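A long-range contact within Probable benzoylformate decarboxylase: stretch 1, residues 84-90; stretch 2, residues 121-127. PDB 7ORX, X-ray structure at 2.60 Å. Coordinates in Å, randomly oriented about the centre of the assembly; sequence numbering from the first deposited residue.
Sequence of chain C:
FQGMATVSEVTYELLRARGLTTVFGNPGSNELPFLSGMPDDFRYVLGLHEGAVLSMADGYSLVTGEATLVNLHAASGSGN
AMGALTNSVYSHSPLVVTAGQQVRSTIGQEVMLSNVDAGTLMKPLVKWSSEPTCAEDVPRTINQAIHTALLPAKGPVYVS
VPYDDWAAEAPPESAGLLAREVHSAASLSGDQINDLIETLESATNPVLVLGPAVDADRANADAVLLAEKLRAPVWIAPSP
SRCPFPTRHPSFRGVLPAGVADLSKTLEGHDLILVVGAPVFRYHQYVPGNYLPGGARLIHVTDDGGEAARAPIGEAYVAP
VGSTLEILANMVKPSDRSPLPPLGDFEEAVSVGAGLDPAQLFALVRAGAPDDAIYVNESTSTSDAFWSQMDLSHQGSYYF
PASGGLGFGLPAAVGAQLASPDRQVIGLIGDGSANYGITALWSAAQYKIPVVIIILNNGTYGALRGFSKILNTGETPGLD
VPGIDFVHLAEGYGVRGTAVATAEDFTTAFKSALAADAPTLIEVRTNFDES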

ATOM      1  N   ALA C  84      -8.471  -8.748  15.301  1.00 74.44           N
ATOM      2  CA  ALA C  84      -7.769  -9.014  16.574  1.00 73.29           C
ATOM      3  C   ALA C  84      -6.468  -8.212  16.605  1.00 73.49           C
ATOM      4  O   ALA C  84      -6.168  -7.627  17.636  1.00 74.62           O
ATOM      5  CB  ALA C  84      -7.566 -10.484  16.718  1.00 71.66           C
ATOM      6  N   LEU C  85      -5.790  -8.135  15.466  1.00 75.05           N
ATOM      7  CA  LEU C  85      -4.444  -7.526  15.315  1.00 75.47           C
ATOM      8  C   LEU C  85      -4.499  -6.037  15.667  1.00 75.94           C
ATOM      9  O   LEU C  85      -3.495  -5.535  16.168  1.00 76.61           O
ATOM     10  CB  LEU C  85      -3.987  -7.753  13.873  1.00 74.91           C
ATOM     11  CG  LEU C  85      -2.526  -8.067  13.666  1.00 76.71           C
ATOM     12  CD1 LEU C  85      -1.920  -8.831  14.835  1.00 76.04           C
ATOM     13  CD2 LEU C  85      -2.356  -8.832  12.369  1.00 78.86           C
ATOM     14  N   THR C  86      -5.625  -5.362  15.435  1.00 76.40           N
ATOM     15  CA  THR C  86      -5.808  -3.938  15.820  1.00 77.91           C
ATOM     16  C   THR C  86      -5.548  -3.778  17.324  1.00 76.10           C
ATOM     17  O   THR C  86      -4.945  -2.765  17.716  1.00 77.89           O
ATOM     18  CB  THR C  86      -7.209  -3.396  15.480  1.00 83.37           C
ATOM     19  OG1 THR C  86      -8.261  -4.017  16.265  1.00 83.73           O
ATOM     20  CG2 THR C  86      -7.488  -3.484  13.988  1.00 84.12           C
ATOM     21  N   ASN C  87      -6.037  -4.704  18.152  1.00 73.00           N
ATOM     22  CA  ASN C  87      -5.875  -4.581  19.618  1.00 71.50           C
ATOM     23  C   ASN C  87      -4.380  -4.659  19.926  1.00 68.91           C
ATOM     24  O   ASN C  87      -3.921  -3.890  20.768  1.00 67.41           O
ATOM     25  CB  ASN C  87      -6.719  -5.608  20.391  1.00 71.55           C
ATOM     26  CG  ASN C  87      -8.180  -5.194  20.442  1.00 73.95           C
ATOM     27  OD1 ASN C  87      -8.506  -4.037  20.693  1.00 75.36           O
ATOM     28  ND2 ASN C  87      -9.081  -6.119  20.197  1.00 74.68           N
ATOM     29  N   SER C  88      -3.656  -5.533  19.217  1.00 68.23           N
ATOM     30  CA  SER C  88      -2.202  -5.774  19.429  1.00 68.67           C
ATOM     31  C   SER C  88      -1.407  -4.486  19.190  1.00 67.59           C
ATOM     32  O   SER C  88      -0.500  -4.190  19.981  1.00 65.62           O
ATOM     33  CB  SER C  88      -1.749  -6.900  18.578  1.00 70.21           C
ATOM     34  OG  SER C  88      -2.652  -8.012  18.742  1.00 71.41           O
ATOM     35  N   VAL C  89      -1.820  -3.708  18.193  1.00 67.95           N
ATOM     36  CA  VAL C  89      -1.173  -2.423  17.847  1.00 69.42           C
ATOM     37  C   VAL C  89      -1.271  -1.490  19.051  1.00 68.76           C
ATOM     38  O   VAL C  89      -0.225  -1.012  19.525  1.00 68.89           O
ATOM     39  CB  VAL C  89      -1.781  -1.839  16.557  1.00 70.92           C
ATOM     40  CG1 VAL C  89      -1.487  -0.368  16.364  1.00 72.64           C
ATOM     41  CG2 VAL C  89      -1.326  -2.642  15.344  1.00 70.93           C
ATOM     42  N   TYR C  90      -2.467  -1.243  19.559  1.00 69.38           N
ATOM     43  CA  TYR C  90      -2.690  -0.216  20.621  1.00 69.03           C
ATOM     44  C   TYR C  90      -2.258  -0.750  21.989  1.00 65.96           C
ATOM     45  O   TYR C  90      -1.996   0.073  22.846  1.00 66.04           O
ATOM     46  CB  TYR C  90      -4.110   0.315  20.527  1.00 70.66           C
ATOM     47  CG  TYR C  90      -4.317   1.167  19.306  1.00 74.55           C
ATOM     48  CD1 TYR C  90      -3.806   2.449  19.259  1.00 77.61           C
ATOM     49  CD2 TYR C  90      -4.985   0.695  18.183  1.00 77.01           C
ATOM     50  CE1 TYR C  90      -3.969   3.250  18.141  1.00 81.13           C
ATOM     51  CE2 TYR C  90      -5.165   1.489  17.060  1.00 79.46           C
ATOM     52  CZ  TYR C  90      -4.655   2.776  17.034  1.00 82.91           C
ATOM     53  OH  TYR C  90      -4.762   3.550  15.902  1.00 88.35           O
ATOM     54  N   LEU C 121      -1.377  -7.166   2.554  1.00 99.34           N
ATOM     55  CA  LEU C 121      -2.602  -7.685   3.232  1.00103.63           C
ATOM     56  C   LEU C 121      -2.729  -7.069   4.643  1.00102.30           C
ATOM     57  O   LEU C 121      -3.791  -6.433   4.910  1.00 99.04           O
ATOM     58  CB  LEU C 121      -2.562  -9.222   3.242  1.00105.77           C
ATOM     59  CG  LEU C 121      -3.769  -9.944   3.871  1.00108.06           C
ATOM     60  CD1 LEU C 121      -5.102  -9.655   3.154  1.00105.56           C
ATOM     61  CD2 LEU C 121      -3.489 -11.445   3.918  1.00107.59           C
ATOM     62  N   MET C 122      -1.668  -7.150   5.458  1.00103.83           N
ATOM     63  CA  MET C 122      -1.694  -6.859   6.917  1.00100.24           C
ATOM     64  C   MET C 122      -1.328  -5.400   7.220  1.00102.35           C
ATOM     65  O   MET C 122      -1.519  -4.998   8.383  1.00103.57           O
ATOM     66  CB  MET C 122      -0.736  -7.772   7.686  1.00 98.81           C
ATOM     67  CG  MET C 122      -0.941  -9.237   7.417  1.00102.43           C
ATOM     68  SD  MET C 122      -2.606  -9.701   8.007  1.00113.07           S
ATOM     69  CE  MET C 122      -2.237 -10.630   9.497  1.00110.80           C
ATOM     70  N   LYS C 123      -0.839  -4.624   6.252  1.00107.53           N
ATOM     71  CA  LYS C 123      -0.768  -3.134   6.364  1.00111.14           C
ATOM     72  C   LYS C 123      -2.199  -2.576   6.357  1.00107.25           C
ATOM     73  O   LYS C 123      -3.066  -3.076   5.622  1.00102.93           O
ATOM     74  CB  LYS C 123       0.108  -2.502   5.266  1.00111.47           C
ATOM     75  CG  LYS C 123       1.595  -2.764   5.382  1.00111.16           C
ATOM     76  CD  LYS C 123       2.048  -3.099   6.771  1.00112.22           C
ATOM     77  CE  LYS C 123       3.563  -3.110   6.874  1.00117.91           C
ATOM     78  NZ  LYS C 123       4.102  -1.824   7.375  1.00119.69           N
ATOM     79  N   PRO C 124      -2.482  -1.507   7.151  1.00105.86           N
ATOM     80  CA  PRO C 124      -1.463  -0.721   7.856  1.00104.13           C
ATOM     81  C   PRO C 124      -1.240  -1.060   9.340  1.00 96.94           C
ATOM     82  O   PRO C 124      -0.779  -0.217  10.074  1.00 97.83           O
ATOM     83  CB  PRO C 124      -2.110   0.674   7.772  1.00107.50           C
ATOM     84  CG  PRO C 124      -3.571   0.404   8.027  1.00107.18           C
ATOM     85  CD  PRO C 124      -3.824  -0.958   7.409  1.00108.11           C
ATOM     86  N   LEU C 125      -1.579  -2.272   9.765  1.00 90.82           N
ATOM     87  CA  LEU C 125      -1.666  -2.607  11.211  1.00 89.90           C
ATOM     88  C   LEU C 125      -0.273  -2.855  11.779  1.00 86.71           C
ATOM     89  O   LEU C 125       0.300  -1.918  12.385  1.00 92.92           O
ATOM     90  CB  LEU C 125      -2.605  -3.805  11.384  1.00 90.78           C
ATOM     91  CG  LEU C 125      -4.083  -3.439  11.234  1.00 91.30           C
ATOM     92  CD1 LEU C 125      -4.962  -4.611  11.596  1.00 93.59           C
ATOM     93  CD2 LEU C 125      -4.450  -2.212  12.083  1.00 88.95           C
ATOM     94  N   VAL C 126       0.220  -4.067  11.572  1.00 79.38           N
ATOM     95  CA  VAL C 126       1.614  -4.523  11.828  1.00 73.44           C
ATOM     96  C   VAL C 126       2.618  -3.394  11.614  1.00 70.88           C
ATOM     97  O   VAL C 126       2.433  -2.656  10.646  1.00 70.91           O
ATOM     98  CB  VAL C 126       1.876  -5.723  10.923  1.00 73.02           C
ATOM     99  CG1 VAL C 126       0.868  -6.837  11.210  1.00 73.10           C
ATOM    100  CG2 VAL C 126       1.799  -5.338   9.457  1.00 74.51           C
ATOM    101  N   LYS C 127       3.602  -3.256  12.514  1.00 68.42           N
ATOM    102  CA  LYS C 127       4.747  -2.317  12.386  1.00 68.99           C
ATOM    103  C   LYS C 127       5.587  -2.622  11.145  1.00 68.87           C
ATOM    104  O   LYS C 127       6.278  -1.747  10.655  1.00 68.77           O
ATOM    105  CB  LYS C 127       5.842  -2.562  13.413  1.00 68.66           C
ATOM    106  CG  LYS C 127       5.527  -2.161  14.815  1.00 70.06           C
ATOM    107  CD  LYS C 127       6.630  -2.580  15.731  1.00 70.36           C
ATOM    108  CE  LYS C 127       7.892  -1.804  15.439  1.00 71.53           C
ATOM    109  NZ  LYS C 127       8.674  -1.605  16.675  1.00 71.97           N
TER

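What holds a helix against an irregular segment when no hydrogen bond passes between them? The answer is apolar packing. Residues 84-90 form part of a helix, and three of its residues, Leu85, Thr86 and Val89, meet Met122, Leu125 and Val126 of a stretch without regular structure. The spacing follows from the helix: Leu85 and Val89 lie one turn apart, linked by the bond from Val89 N to Leu85 O (3.2 Å), so both direct their CA-to-CB bonds toward the other stretch. The contact is small, burying 278 Å² over both sides.

How does Leu125 come to be the centre of it? Its CA-to-CB bond points toward the helix, and its m,t rotamer (chi1 -75°, chi2 -172°) extends the branched end over the helix surface. CD1 reaches CG2 of Thr86 at 3.7 Å and CB of Leu85 at 4.0 Å, and the residue as a whole loses 90 Å² to the helix, more than any other here. The closest CA pair is here too, with CA of Thr86 6.3 Å from CA of Leu125. Thr86 suits a sideways position: with chi1 at 67° (p), its methyl CG2 meets the leucine, while OG1 is hydrogen-bonded to a residue just outside the stretches.

Why does Leu85 matter although its rotamer is unusual? Its chi1 of -142° and chi2 of 31° both lie between the usual wells, and in this conformation CD2 comes to 3.4 Å from CE of Met122, a tight approach for two methyl carbons, and to 4.0 Å from CG1 of Val126. Met122 starts sideways, but its flexible chain, with chi1 and chi2 both m and chi3 at -106°, brings its end nearer the helix. Val126 has its CA-to-CB bond pointing away, yet with chi1 at -59° it still offers CG1 to the leucine. Leu85, Met122 and Val126 are all buried, a fitting setting for such apolar side chains.

What does Val89 contribute one turn further on? With chi1 at 163° (t), its CG2 projects to the backbone of the loop, 3.5 Å from O of Leu125, and lies 4.3 Å from CB of the same residue. The approach to the carbonyl oxygen is van der Waals contact, since a methyl group is no conventional donor. A beta-branched valine suits this spot, since its CG2 lies one bond from CB and meets the loop backbone close to the helix.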